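Local coordinates for putative gdp-fucose protein o-fucosyltransferase 1 (Caenorhabditis elegans, PDB 3ZY2), which is a putative member of the protein O-fucosyltransferase family with a GT-B-type architecture and binds guanosine-5'-diphosphate, at residues 8-13 and 78-83; 115-120 and 125-130; 203-208 and 319-324. One frame throughout, in Å; residues are numbered along the deposited sequence.

Overall arrangement
The three contacts follow one another along the chain without nesting or crossing. Interaction 1 comes first, closing a 64-residue excursion by seating helix 77-88 against strand 10-13 of the six-stranded parallel sheet. Interaction 2 then closes a very short loop, bringing residues 115-120 back onto helix 122-128 just downstream. These two touch: the Tyr125 hydroxyl approaches the Phe13 carbonyl, Trp126 packs on Val12 and Phe13, and Ile129 meets Thr81. Interaction 3 belongs to the other half of the molecule, where 110 residues separate segments 203-208 and 319-324, on helices 195-208 and 315-324 beside the five-stranded sheet. Its centre lies about 34 Å from that of interaction 1 and 36 Å from that of interaction 2.

Interaction 1: residues 8-13 and 78-83; sequences NGYIVF and QEFTKK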
loop_
_atom_site.group_PDB
_atom_site.type_symbol
_atom_site.label_atom_id
_atom_site.label_comp_id
_atom_site.label_asym_id
_atom_site.label_seq_id
_atom_site.Cartn_x
_atom_site.Cartn_y
_atom_site.Cartn_z
ATOM N N ASN A 8 -6.585 -26.535 6.492
ATOM C CA ASN A 8 -5.897 -25.276 6.795
ATOM C C ASN A 8 -6.352 -24.108 5.927
ATOM O O ASN A 8 -6.076 -22.957 6.237
ATOM C CB ASN A 8 -4.380 -25.423 6.652
ATOM C CG ASN A 8 -3.754 -26.281 7.746
ATOM O OD1 ASN A 8 -2.548 -26.527 7.724
ATOM N ND2 ASN A 8 -4.564 -26.739 8.706
ATOM N N GLY A 9 -7.028 -24.410 4.826
ATOM C CA GLY A 9 -7.545 -23.354 3.969
ATOM C C GLY A 9 -6.653 -23.022 2.788
ATOM O O GLY A 9 -5.693 -23.759 2.474
ATOM N N TYR A 10 -6.986 -21.908 2.148
ATOM C CA TYR A 10 -6.408 -21.516 0.852
ATOM C C TYR A 10 -5.922 -20.081 0.824
ATOM O O TYR A 10 -6.360 -19.232 1.608
ATOM C CB TYR A 10 -7.447 -21.695 -0.272
ATOM C CG TYR A 10 -7.856 -23.128 -0.415
ATOM C CD1 TYR A 10 -8.855 -23.676 0.414
ATOM C CD2 TYR A 10 -7.229 -23.965 -1.339
ATOM C CE1 TYR A 10 -9.212 -25.009 0.307
ATOM C CE2 TYR A 10 -7.585 -25.294 -1.442
ATOM C CZ TYR A 10 -8.573 -25.807 -0.620
ATOM O OH TYR A 10 -8.897 -27.131 -0.761
ATOM N N ILE A 11 -5.015 -19.816 -0.111
ATOM C CA ILE A 11 -4.621 -18.461 -0.472
ATOM C C ILE A 11 -4.884 -18.290 -1.954
ATOM O O ILE A 11 -4.504 -19.157 -2.739
ATOM C CB ILE A 11 -3.120 -18.206 -0.189
ATOM C CG1 ILE A 11 -2.842 -18.171 1.308
ATOM C CG2 ILE A 11 -2.630 -16.903 -0.838
ATOM C CD1 ILE A 11 -1.384 -18.469 1.634
ATOM N N VAL A 12 -5.506 -17.180 -2.325
ATOM C CA VAL A 12 -5.707 -16.828 -3.746
ATOM C C VAL A 12 -5.303 -15.376 -3.915
ATOM O O VAL A 12 -5.495 -14.559 -2.997
ATOM C CB VAL A 12 -7.168 -17.104 -4.230
ATOM C CG1 VAL A 12 -8.208 -16.278 -3.452
ATOM C CG2 VAL A 12 -7.286 -16.876 -5.747
ATOM N N PHE A 13 -4.689 -15.052 -5.048
ATOM C CA PHE A 13 -4.192 -13.685 -5.252
ATOM C C PHE A 13 -4.156 -13.323 -6.715
ATOM O O PHE A 13 -4.144 -14.213 -7.594
ATOM C CB PHE A 13 -2.787 -13.492 -4.624
ATOM C CG PHE A 13 -1.663 -14.037 -5.475
ATOM C CD1 PHE A 13 -1.441 -15.407 -5.562
ATOM C CD2 PHE A 13 -0.852 -13.152 -6.208
ATOM C CE1 PHE A 13 -0.413 -15.909 -6.382
ATOM C CE2 PHE A 13 0.179 -13.648 -7.041
ATOM C CZ PHE A 13 0.388 -15.021 -7.113
ATOM N N GLN A 78 -8.907 -23.528 -11.998
ATOM C CA GLN A 78 -10.082 -24.277 -12.452
ATOM C C GLN A 78 -10.632 -25.179 -11.338
ATOM O O GLN A 78 -11.850 -25.176 -11.086
ATOM C CB GLN A 78 -9.792 -25.070 -13.743
ATOM C CG GLN A 78 -10.888 -26.063 -14.135
ATOM C CD GLN A 78 -10.738 -26.662 -15.529
ATOM O OE1 GLN A 78 -9.658 -26.659 -16.129
ATOM N NE2 GLN A 78 -11.843 -27.194 -16.051
ATOM N N GLU A 79 -9.751 -25.930 -10.672
ATOM C CA GLU A 79 -10.189 -26.775 -9.553
ATOM C C GLU A 79 -10.748 -25.923 -8.414
ATOM O O GLU A 79 -11.795 -26.238 -7.842
ATOM C CB GLU A 79 -9.087 -27.719 -9.042
ATOM C CG GLU A 79 -9.547 -28.549 -7.825
ATOM C CD GLU A 79 -8.603 -29.673 -7.381
ATOM O OE1 GLU A 79 -7.569 -29.927 -8.032
ATOM O OE2 GLU A 79 -8.930 -30.329 -6.360
ATOM N N PHE A 80 -10.069 -24.835 -8.075
ATOM C CA PHE A 80 -10.521 -23.978 -6.986
ATOM C C PHE A 80 -11.923 -23.425 -7.279
ATOM O O PHE A 80 -12.832 -23.480 -6.439
ATOM C CB PHE A 80 -9.508 -22.837 -6.764
ATOM C CG PHE A 80 -9.880 -21.923 -5.644
ATOM C CD1 PHE A 80 -9.877 -22.378 -4.320
ATOM C CD2 PHE A 80 -10.238 -20.598 -5.901
ATOM C CE1 PHE A 80 -10.237 -21.539 -3.293
ATOM C CE2 PHE A 80 -10.592 -19.742 -4.875
ATOM C CZ PHE A 80 -10.596 -20.209 -3.559
ATOM N N THR A 81 -12.078 -22.934 -8.499
ATOM C CA THR A 81 -13.241 -22.197 -8.982
ATOM C C THR A 81 -14.470 -23.111 -9.170
ATOM O O THR A 81 -15.618 -22.752 -8.821
ATOM C CB THR A 81 -12.755 -21.436 -10.270
ATOM O OG1 THR A 81 -12.486 -20.053 -9.960
ATOM C CG2 THR A 81 -13.651 -21.583 -11.450
ATOM N N LYS A 82 -14.222 -24.317 -9.654
ATOM C CA LYS A 82 -15.312 -25.234 -9.955
ATOM C C LYS A 82 -15.643 -26.183 -8.797
ATOM O O LYS A 82 -16.829 -26.500 -8.568
ATOM C CB LYS A 82 -15.030 -25.966 -11.270
ATOM C CG LYS A 82 -15.094 -25.023 -12.489
ATOM C CD LYS A 82 -14.416 -25.575 -13.754
ATOM C CE LYS A 82 -15.209 -26.716 -14.391
ATOM N NZ LYS A 82 -16.629 -26.333 -14.684
ATOM N N LYS A 83 -14.623 -26.597 -8.045
ATOM C CA LYS A 83 -14.772 -27.673 -7.060
ATOM C C LYS A 83 -14.681 -27.262 -5.598
ATOM O O LYS A 83 -15.278 -27.926 -4.735
ATOM C CB LYS A 83 -13.767 -28.794 -7.326
ATOM C CG LYS A 83 -14.098 -29.650 -8.532
ATOM C CD LYS A 83 -13.312 -30.940 -8.519
ATOM C CE LYS A 83 -14.154 -32.097 -9.034
ATOM N NZ LYS A 83 -15.263 -32.447 -8.088
#
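A chi1 of -179° swings the Phe80 ring away from its own backbone N, and one of -62° sets the Tyr10 ring opposite its carbonyl carbon, so that the two side chains run alongside with opposed directions between helix and strand. The Phe80 ring probes with one corner: CE1 lies 4.1 Å from Tyr10 CG and equally close to Tyr10 CB, at the base of the tyrosine. The rings of Tyr10 and Phe80 meet obliquely, with centroids 5.7 Å apart and planes at 49°. On the other side of CZ, CE2 of Phe80 approaches CB of Val12 at 4.4 Å, so Phe80 spans two strand residues that both face the helix. This is the layered packing of a Rossmann-like domain in the GT-B class. Strand 10-13 runs between parallel strands 40-42 and 168-171, helix 77-88 packs on the side of Tyr10 and Val12, and helix 20-37 receives Ile11 and Phe13 on the other. Phe80 also touches Val42 and Val168 on those neighbouring strands. The Tyr10 hydroxyl is engaged separately, with the backbone N of Asp6.

Interaction 2: residues 115-120 and 125-130; sequences HSKEGN and YWDQID
Lys117 runs obliquely across the base of Trp126, and its ammonium group goes on to Asp127, so one side chain makes both an apolar and a charged contact. The apolar part is measured by Lys117 CE, 3.6 Å from Trp126 CB, and by Lys117 CG, 4.1 Å from Trp126 CD1; the approach to the indole is oblique. Bends at chi2 and chi3 (-142° and -148°) carry the lysine chain past the tryptophan to the carboxylate. There Lys117 NZ donates to Asp127 OD1 at 2.7 Å, a salt bridge in which the nitrogen sits roughly in line with the CG-OD1 bond of Asp127. A weak hydrogen bond links the same NZ to Ser132 OG.

The indole is positioned from other directions too. Tyr125 presents an edge of its ring to one indole face, where Tyr125 CD2 stands 3.9 Å above the Trp126 ring plane, over its centre, while Phe133 makes an edge-to-face contact with Trp126. The Trp126 NE1 is bonded to Ser172 OG, which is also hydrogen-bonded to the Ser116 carbonyl oxygen, so this serine joins loop and helix through a second polar route.

The loop enters by a type I turn from His115 to Glu118, just after the Cys98-Cys114 disulfide. The helix leaves by a Schellman motif, with Asp130 as the C-prime residue: Val131 N bonds to Trp126 O, and Asp130 N to Asp127 O at 2.8 Å. Thus the acidic partner of Lys117 sits in the last turn of helix 122-128.

Trp126 is buried and Asp127 exposed, which places the ion pair at the outer margin of the contact. Solvent probably screens the pair in part, while the short bond to Asp127 and the weak one to Ser132 hold the ammonium end and the lysine methylenes pack on Trp126 CB and the adjoining CD1 corner.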
loop_
_atom_site.group_PDB
_atom_site.type_symbol
_atom_site.label_atom_id
_atom_site.label_comp_id
_atom_site.label_asym_id
_atom_site.label_seq_id
_atom_site.Cartn_x
_atom_site.Cartn_y
_atom_site.Cartn_z
ATOM N N HIS A 115 -10.195 -1.618 -1.326
ATOM C CA HIS A 115 -10.621 -1.327 -2.712
ATOM C C HIS A 115 -10.021 -2.243 -3.791
ATOM O O HIS A 115 -9.453 -1.796 -4.790
ATOM C CB HIS A 115 -10.450 0.164 -3.022
ATOM C CG HIS A 115 -11.211 1.045 -2.083
ATOM N ND1 HIS A 115 -12.587 1.127 -2.097
ATOM C CD2 HIS A 115 -10.795 1.853 -1.077
ATOM C CE1 HIS A 115 -12.984 1.958 -1.148
ATOM N NE2 HIS A 115 -11.916 2.406 -0.513
ATOM N N SER A 116 -10.199 -3.545 -3.582
ATOM C CA SER A 116 -9.468 -4.583 -4.325
ATOM C C SER A 116 -9.790 -4.732 -5.808
ATOM O O SER A 116 -9.012 -5.336 -6.557
ATOM C CB SER A 116 -9.657 -5.932 -3.633
ATOM O OG SER A 116 -9.103 -5.891 -2.338
ATOM N N LYS A 117 -10.939 -4.212 -6.230
ATOM C CA LYS A 117 -11.385 -4.341 -7.615
ATOM C C LYS A 117 -11.369 -3.043 -8.430
ATOM O O LYS A 117 -11.830 -3.020 -9.580
ATOM C CB LYS A 117 -12.789 -4.955 -7.665
ATOM C CG LYS A 117 -12.821 -6.453 -7.916
ATOM C CD LYS A 117 -14.010 -6.759 -8.821
ATOM C CE LYS A 117 -14.615 -8.085 -8.559
ATOM N NZ LYS A 117 -15.674 -8.401 -9.578
ATOM N N GLU A 118 -10.859 -1.953 -7.860
ATOM C CA GLU A 118 -10.755 -0.739 -8.671
ATOM C C GLU A 118 -9.508 -0.734 -9.559
ATOM O O GLU A 118 -8.410 -1.139 -9.135
ATOM C CB GLU A 118 -10.924 0.559 -7.862
ATOM C CG GLU A 118 -9.816 0.904 -6.884
ATOM C CD GLU A 118 -9.911 2.342 -6.363
ATOM O OE1 GLU A 118 -10.958 2.719 -5.782
ATOM O OE2 GLU A 118 -8.933 3.099 -6.538
ATOM N N GLY A 119 -9.711 -0.312 -10.803
ATOM C CA GLY A 119 -8.640 -0.223 -11.782
ATOM C C GLY A 119 -8.415 -1.502 -12.567
ATOM O O GLY A 119 -9.170 -2.471 -12.446
ATOM N N ASN A 120 -7.363 -1.478 -13.377
ATOM C CA ASN A 120 -6.991 -2.579 -14.256
ATOM C C ASN A 120 -5.551 -2.960 -13.906
ATOM O O ASN A 120 -4.681 -2.082 -13.839
ATOM C CB ASN A 120 -7.100 -2.105 -15.710
ATOM C CG ASN A 120 -7.336 -3.247 -16.709
ATOM O OD1 ASN A 120 -6.567 -4.204 -16.783
ATOM N ND2 ASN A 120 -8.383 -3.105 -17.520
ATOM N N TYR A 125 -9.373 -9.189 -13.498
ATOM C CA TYR A 125 -8.882 -10.418 -12.866
ATOM C C TYR A 125 -9.939 -11.111 -12.019
ATOM O O TYR A 125 -10.235 -12.302 -12.214
ATOM C CB TYR A 125 -7.651 -10.140 -12.020
ATOM C CG TYR A 125 -6.994 -11.393 -11.523
ATOM C CD1 TYR A 125 -5.994 -12.002 -12.278
ATOM C CD2 TYR A 125 -7.344 -11.956 -10.291
ATOM C CE1 TYR A 125 -5.377 -13.150 -11.847
ATOM C CE2 TYR A 125 -6.706 -13.106 -9.830
ATOM C CZ TYR A 125 -5.734 -13.703 -10.624
ATOM O OH TYR A 125 -5.081 -14.824 -10.180
ATOM N N TRP A 126 -10.528 -10.371 -11.089
ATOM C CA TRP A 126 -11.540 -10.967 -10.221
ATOM C C TRP A 126 -12.848 -11.211 -10.975
ATOM O O TRP A 126 -13.521 -12.204 -10.699
ATOM C CB TRP A 126 -11.722 -10.136 -8.952
ATOM C CG TRP A 126 -10.461 -10.090 -8.107
ATOM C CD1 TRP A 126 -9.612 -9.021 -7.962
ATOM C CD2 TRP A 126 -9.886 -11.162 -7.323
ATOM N NE1 TRP A 126 -8.571 -9.348 -7.122
ATOM C CE2 TRP A 126 -8.706 -10.654 -6.720
ATOM C CE3 TRP A 126 -10.250 -12.493 -7.071
ATOM C CZ2 TRP A 126 -7.893 -11.424 -5.877
ATOM C CZ3 TRP A 126 -9.438 -13.261 -6.214
ATOM C CH2 TRP A 126 -8.264 -12.723 -5.643
ATOM N N ASP A 127 -13.175 -10.345 -11.945
ATOM C CA ASP A 127 -14.344 -10.547 -12.822
ATOM C C ASP A 127 -14.254 -11.893 -13.533
ATOM O O ASP A 127 -15.257 -12.611 -13.648
ATOM C CB ASP A 127 -14.446 -9.448 -13.890
ATOM C CG ASP A 127 -15.165 -8.203 -13.405
ATOM O OD1 ASP A 127 -15.726 -8.203 -12.287
ATOM O OD2 ASP A 127 -15.183 -7.219 -14.192
ATOM N N GLN A 128 -13.050 -12.225 -14.003
ATOM C CA GLN A 128 -12.806 -13.458 -14.769
ATOM C C GLN A 128 -13.242 -14.706 -14.013
ATOM O O GLN A 128 -13.708 -15.676 -14.619
ATOM C CB GLN A 128 -11.336 -13.565 -15.190
ATOM C CG GLN A 128 -10.816 -15.000 -15.514
ATOM C CD GLN A 128 -11.524 -15.683 -16.681
ATOM O OE1 GLN A 128 -12.125 -15.033 -17.544
ATOM N NE2 GLN A 128 -11.458 -17.014 -16.708
ATOM N N ILE A 129 -13.092 -14.672 -12.695
ATOM C CA ILE A 129 -13.493 -15.791 -11.858
ATOM C C ILE A 129 -14.763 -15.485 -11.066
ATOM O O ILE A 129 -15.076 -16.171 -10.092
ATOM C CB ILE A 129 -12.317 -16.309 -10.968
ATOM C CG1 ILE A 129 -11.779 -15.218 -10.030
ATOM C CG2 ILE A 129 -11.224 -16.923 -11.844
ATOM C CD1 ILE A 129 -10.885 -15.761 -8.896
ATOM N N ASP A 130 -15.495 -14.453 -11.501
ATOM C CA ASP A 130 -16.811 -14.124 -10.938
ATOM C C ASP A 130 -16.774 -13.893 -9.427
ATOM O O ASP A 130 -17.699 -14.292 -8.702
ATOM C CB ASP A 130 -17.844 -15.215 -11.312
ATOM C CG ASP A 130 -18.060 -15.330 -12.819
ATOM O OD1 ASP A 130 -18.257 -14.283 -13.485
ATOM O OD2 ASP A 130 -18.047 -16.472 -13.342
#

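Interaction 3: residues 203-208 and 319-324; sequences KFISAN and LAIMGR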
loop_
_atom_site.group_PDB
_atom_site.type_symbol
_atom_site.label_atom_id
_atom_site.label_comp_id
_atom_site.label_asym_id
_atom_site.label_seq_id
_atom_site.Cartn_x
_atom_site.Cartn_y
_atom_site.Cartn_z
ATOM N N LYS A 203 11.910 -27.701 -30.738
ATOM C CA LYS A 203 11.779 -27.716 -32.193
ATOM C C LYS A 203 12.467 -26.534 -32.839
ATOM O O LYS A 203 13.128 -26.685 -33.860
ATOM C CB LYS A 203 10.315 -27.765 -32.638
ATOM C CG LYS A 203 9.697 -29.134 -32.562
ATOM C CD LYS A 203 8.350 -29.104 -33.284
ATOM C CE LYS A 203 7.572 -30.415 -33.132
ATOM N NZ LYS A 203 7.197 -30.673 -31.725
ATOM N N PHE A 204 12.325 -25.349 -32.242
ATOM C CA PHE A 204 12.955 -24.166 -32.823
ATOM C C PHE A 204 14.475 -24.312 -32.782
ATOM O O PHE A 204 15.166 -23.970 -33.739
ATOM C CB PHE A 204 12.529 -22.889 -32.084
ATOM C CG PHE A 204 13.069 -21.631 -32.728
ATOM C CD1 PHE A 204 14.331 -21.118 -32.357
ATOM C CD2 PHE A 204 12.342 -20.966 -33.717
ATOM C CE1 PHE A 204 14.835 -19.972 -32.985
ATOM C CE2 PHE A 204 12.836 -19.817 -34.312
ATOM C CZ PHE A 204 14.085 -19.320 -33.952
ATOM N N ILE A 205 14.996 -24.787 -31.647
ATOM C CA ILE A 205 16.446 -24.978 -31.507
ATOM C C ILE A 205 16.933 -25.987 -32.567
ATOM O O ILE A 205 17.884 -25.717 -33.316
ATOM C CB ILE A 205 16.812 -25.407 -30.074
ATOM C CG1 ILE A 205 16.541 -24.240 -29.131
ATOM C CG2 ILE A 205 18.285 -25.830 -29.972
ATOM C CD1 ILE A 205 16.306 -24.694 -27.670
ATOM N N SER A 206 16.285 -27.153 -32.628
ATOM C CA SER A 206 16.727 -28.187 -33.549
ATOM C C SER A 206 16.733 -27.678 -34.996
ATOM O O SER A 206 17.692 -27.911 -35.734
ATOM C CB SER A 206 15.822 -29.415 -33.398
ATOM O OG SER A 206 16.250 -30.474 -34.233
ATOM N N ALA A 207 15.680 -26.975 -35.392
ATOM C CA ALA A 207 15.538 -26.529 -36.787
ATOM C C ALA A 207 16.431 -25.369 -37.151
ATOM O O ALA A 207 16.882 -25.255 -38.318
ATOM C CB ALA A 207 14.096 -26.135 -37.066
ATOM N N ASN A 208 16.690 -24.492 -36.181
ATOM C CA ASN A 208 17.292 -23.195 -36.470
ATOM C C ASN A 208 18.647 -22.885 -35.867
ATOM O O ASN A 208 19.366 -22.037 -36.409
ATOM C CB ASN A 208 16.328 -22.071 -36.107
ATOM C CG ASN A 208 15.013 -22.190 -36.838
ATOM O OD1 ASN A 208 14.935 -21.944 -38.045
ATOM N ND2 ASN A 208 13.974 -22.577 -36.117
ATOM N N LEU A 319 11.515 -17.304 -23.591
ATOM C CA LEU A 319 12.123 -17.585 -22.286
ATOM C C LEU A 319 12.661 -19.022 -22.212
ATOM O O LEU A 319 13.770 -19.277 -21.689
ATOM C CB LEU A 319 11.088 -17.359 -21.162
ATOM C CG LEU A 319 10.756 -15.876 -20.905
ATOM C CD1 LEU A 319 9.504 -15.809 -20.068
ATOM C CD2 LEU A 319 11.900 -15.155 -20.184
ATOM N N ALA A 320 11.858 -19.973 -22.692
ATOM C CA ALA A 320 12.246 -21.373 -22.652
ATOM C C ALA A 320 13.509 -21.619 -23.484
ATOM O O ALA A 320 14.422 -22.321 -23.034
ATOM C CB ALA A 320 11.086 -22.247 -23.135
ATOM N N ILE A 321 13.561 -21.040 -24.683
ATOM C CA ILE A 321 14.748 -21.182 -25.551
ATOM C C ILE A 321 15.980 -20.617 -24.865
ATOM O O ILE A 321 17.031 -21.223 -24.873
ATOM C CB ILE A 321 14.525 -20.525 -26.932
ATOM C CG1 ILE A 321 13.474 -21.321 -27.730
ATOM C CG2 ILE A 321 15.847 -20.438 -27.744
ATOM C CD1 ILE A 321 12.916 -20.563 -28.893
ATOM N N MET A 322 15.845 -19.440 -24.259
ATOM C CA MET A 322 16.992 -18.831 -23.583
ATOM C C MET A 322 17.435 -19.683 -22.407
ATOM O O MET A 322 18.632 -19.733 -22.103
ATOM C CB MET A 322 16.661 -17.388 -23.158
ATOM C CG MET A 322 16.408 -16.445 -24.359
ATOM S SD MET A 322 16.302 -14.678 -23.948
ATOM C CE MET A 322 14.607 -14.706 -23.379
ATOM N N GLY A 323 16.496 -20.349 -21.729
ATOM C CA GLY A 323 16.867 -21.226 -20.597
ATOM C C GLY A 323 17.655 -22.441 -21.067
ATOM O O GLY A 323 18.450 -23.015 -20.286
ATOM N N ARG A 324 17.474 -22.820 -22.339
ATOM C CA ARG A 324 18.147 -23.998 -22.931
ATOM C C ARG A 324 19.460 -23.684 -23.633
ATOM O O ARG A 324 20.175 -24.610 -24.050
ATOM C CB ARG A 324 17.211 -24.683 -23.935
ATOM C CG ARG A 324 15.989 -25.275 -23.237
ATOM C CD ARG A 324 15.000 -25.910 -24.228
ATOM N NE ARG A 324 15.488 -27.206 -24.657
ATOM C CZ ARG A 324 15.255 -28.364 -24.031
ATOM N NH1 ARG A 324 14.508 -28.429 -22.930
ATOM N NH2 ARG A 324 15.786 -29.478 -24.517
#
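Ile205 and Ile321, followed by Phe204, bury the most surface where helices 195-208 and 315-324 meet. The two isoleucines pass flank to flank, pointing oppositely, bringing CG1 of Ile205 to 4.1 Å from CG2 of Ile321. Ile205 has CG1 anti to its carbonyl carbon (chi1 -68°), and the extended branch carries CD1 onward to Arg324. There CD1 lies 3.8 Å from Arg324 CB and 3.9 Å from Arg324 CD, and it also meets the edge of the guanidinium group near its plane. The helix segments cross at -63° with axes 10.7 Å apart, which is consistent with contact through side chains rather than close backbone packing. In the Rossmann-like domain built on the five-stranded parallel sheet, the helices lead into adjacent strands 213-218 and 327-330, and both isoleucines also touch Phe213 of the first. The side chain of Ile321 is about 10 Å from the bound GDP, whose pocket includes Met315 at the start of the same helix. From Ile321 the other branch end, CD1, meets Phe204 CD1 at 3.8 Å, the two side chains crossing at about a right angle. One face of the Phe204 ring is approached by Asn208 ND2, 3.3 Å above its plane and offset toward the rim; this nitrogen donates to the Phe204 carbonyl oxygen at 3.0 Å, on a lone pair, and that oxygen also accepts from Asn208 N.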